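Local coordinates for fructooligosaccharide ABC transporter substrate-binding protein FusA (Streptococcus pneumoniae, PDB 5G5Y) that binds kestose, nystose and longer fructooligosaccharides, but not sucrose, and serves as the solute-binding component of the FusABC-MsmK import complex, at residues D144-L149 with I161-A166. Sequence-based numbering, arbitrary orientation.
Sequences DWLKKL and IKVLEA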
loop_
_atom_site.group_PDB
_atom_site.type_symbol
_atom_site.label_atom_id
_atom_site.label_comp_id
_atom_site.label_asym_id
_atom_site.label_seq_id
_atom_site.Cartn_x
_atom_site.Cartn_y
_atom_site.Cartn_z
ATOM N N ASP A 144 -19.535 10.800 19.383
ATOM C CA ASP A 144 -20.337 11.914 19.911
ATOM C C ASP A 144 -21.827 11.637 19.680
ATOM O O ASP A 144 -22.624 11.698 20.625
ATOM C CB ASP A 144 -20.016 13.248 19.235
ATOM C CG ASP A 144 -18.668 13.833 19.632
ATOM O OD1 ASP A 144 -18.018 13.345 20.574
ATOM O OD2 ASP A 144 -18.279 14.820 18.969
ATOM N N TRP A 145 -22.185 11.304 18.438
ATOM C CA TRP A 145 -23.600 10.976 18.097
ATOM C C TRP A 145 -24.154 9.772 18.862
ATOM O O TRP A 145 -25.287 9.808 19.352
ATOM C CB TRP A 145 -23.761 10.763 16.592
ATOM C CG TRP A 145 -23.478 11.960 15.763
ATOM C CD1 TRP A 145 -23.029 13.193 16.179
ATOM C CD2 TRP A 145 -23.600 12.044 14.353
ATOM N NE1 TRP A 145 -22.877 14.016 15.122
ATOM C CE2 TRP A 145 -23.221 13.344 13.982
ATOM C CE3 TRP A 145 -24.000 11.145 13.367
ATOM C CZ2 TRP A 145 -23.226 13.768 12.675
ATOM C CZ3 TRP A 145 -23.983 11.563 12.060
ATOM C CH2 TRP A 145 -23.612 12.856 11.723
ATOM N N LEU A 146 -23.365 8.706 18.986
ATOM C CA LEU A 146 -23.765 7.530 19.762
ATOM C C LEU A 146 -24.091 7.877 21.236
ATOM O O LEU A 146 -25.100 7.402 21.775
ATOM C CB LEU A 146 -22.661 6.483 19.764
ATOM C CG LEU A 146 -22.426 5.623 18.509
ATOM C CD1 LEU A 146 -21.210 4.741 18.768
ATOM C CD2 LEU A 146 -23.628 4.760 18.180
ATOM N N LYS A 147 -23.231 8.687 21.853
ATOM C CA LYS A 147 -23.426 9.166 23.247
ATOM C C LYS A 147 -24.667 10.064 23.381
ATOM O O LYS A 147 -25.512 9.826 24.228
ATOM C CB LYS A 147 -22.200 9.961 23.727
ATOM N N LYS A 148 -24.755 11.086 22.527
ATOM C CA LYS A 148 -25.906 11.982 22.501
ATOM C C LYS A 148 -27.232 11.225 22.392
ATOM O O LYS A 148 -28.160 11.535 23.130
ATOM C CB LYS A 148 -25.780 12.973 21.365
ATOM C CG LYS A 148 -26.878 14.036 21.317
ATOM C CD LYS A 148 -26.700 15.108 22.379
ATOM C CE LYS A 148 -27.665 16.267 22.142
ATOM N NZ LYS A 148 -27.729 17.184 23.320
ATOM N N LEU A 149 -27.319 10.231 21.499
ATOM C CA LEU A 149 -28.549 9.440 21.340
ATOM C C LEU A 149 -28.660 8.283 22.330
ATOM O O LEU A 149 -29.655 7.569 22.341
ATOM C CB LEU A 149 -28.667 8.902 19.899
ATOM C CG LEU A 149 -28.612 9.965 18.809
ATOM C CD1 LEU A 149 -28.324 9.363 17.439
ATOM C CD2 LEU A 149 -29.895 10.790 18.760
ATOM N N ILE A 161 -27.641 -0.988 11.046
ATOM C CA ILE A 161 -28.789 -0.372 10.375
ATOM C C ILE A 161 -29.586 0.513 11.392
ATOM O O ILE A 161 -29.885 1.662 11.081
ATOM C CB ILE A 161 -29.703 -1.418 9.735
ATOM C CG1 ILE A 161 -29.010 -2.085 8.540
ATOM C CG2 ILE A 161 -30.993 -0.762 9.248
ATOM C CD1 ILE A 161 -29.715 -3.325 8.031
ATOM N N LYS A 162 -29.845 -0.016 12.595
ATOM C CA LYS A 162 -30.616 0.700 13.652
ATOM C C LYS A 162 -29.906 1.976 14.094
ATOM O O LYS A 162 -30.503 3.033 14.181
ATOM C CB LYS A 162 -30.889 -0.197 14.876
ATOM C CG LYS A 162 -31.745 -1.440 14.604
ATOM C CD LYS A 162 -32.054 -2.224 15.883
ATOM C CE LYS A 162 -32.474 -3.679 15.612
ATOM N NZ LYS A 162 -31.313 -4.634 15.548
ATOM N N VAL A 163 -28.597 1.902 14.294
ATOM C CA VAL A 163 -27.805 3.090 14.585
ATOM C C VAL A 163 -27.818 4.134 13.479
ATOM O O VAL A 163 -27.909 5.350 13.748
ATOM C CB VAL A 163 -26.343 2.678 14.942
ATOM C CG1 VAL A 163 -25.368 3.826 14.834
ATOM C CG2 VAL A 163 -26.337 2.091 16.326
ATOM N N LEU A 164 -27.673 3.699 12.222
ATOM C CA LEU A 164 -27.703 4.653 11.133
ATOM C C LEU A 164 -29.086 5.352 11.015
ATOM O O LEU A 164 -29.162 6.533 10.672
ATOM C CB LEU A 164 -27.344 3.972 9.801
ATOM C CG LEU A 164 -25.919 3.372 9.746
ATOM C CD1 LEU A 164 -25.746 2.575 8.477
ATOM C CD2 LEU A 164 -24.833 4.420 9.855
ATOM N N GLU A 165 -30.152 4.611 11.254
ATOM C CA GLU A 165 -31.520 5.208 11.238
ATOM C C GLU A 165 -31.698 6.251 12.334
ATOM O O GLU A 165 -32.287 7.308 12.086
ATOM C CB GLU A 165 -32.556 4.129 11.360
ATOM C CG GLU A 165 -32.612 3.322 10.081
ATOM C CD GLU A 165 -33.653 2.242 10.097
ATOM O OE1 GLU A 165 -33.694 1.467 11.066
ATOM O OE2 GLU A 165 -34.388 2.158 9.095
ATOM N N ALA A 166 -31.147 5.966 13.504
ATOM C CA ALA A 166 -31.110 6.945 14.625
ATOM C C ALA A 166 -30.265 8.174 14.279
ATOM O O ALA A 166 -30.674 9.313 14.553
ATOM C CB ALA A 166 -30.630 6.282 15.904
#
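Leu146 and Leu149 turn CG the same way, opposite their own carbonyl carbon (chi1 -76° and -56°), but they touch helix 157-169 with different branches: in Leu149 it is the extended one, CD1, whereas in Leu146 it is CD2, the methyl that branches off the extended line. On that helix Val163 holds CG1 anti to its backbone N (chi1 162°), which sets this branch where Leu146 can meet it. CD2 of Leu146 comes to 3.9 Å from CG1 of Val163, methyl against methyl, the two side chains running nearly perpendicular to each other. Three residues on in each segment the partner is smaller: CD1 of Leu149 lies 4.1 Å from CB of Ala166 and also packs against the backbone there, 3.7 Å from O of Ala166. The short alanine side chain lets the leucine reach the main chain of the second helix. Both pairs keep the same step of three residues, with CA atoms 7.9 Å apart for Leu146 and Val163 and 7.6 Å for Leu149 and Ala166. No hydrogen bond links the segments, so what joins them here is apolar packing, modest in extent at 142 Å² summed over both sides. Phe167 continues this surface, touching Leu146 and Leu149 and meeting the ring of Trp145 edge-to-face, while Leu151 covers Ala166 from the intervening chain. The side chain of Leu149 also lies about 7 Å from those of Asp171 and Glu180, two ligands of a bound calcium ion. The arrangement is a small helix-helix packing of sequence neighbours, joining helix 143-148, directly after strand 138-142, to helix 157-169, which leads into the calcium-binding loop of this solute-binding protein.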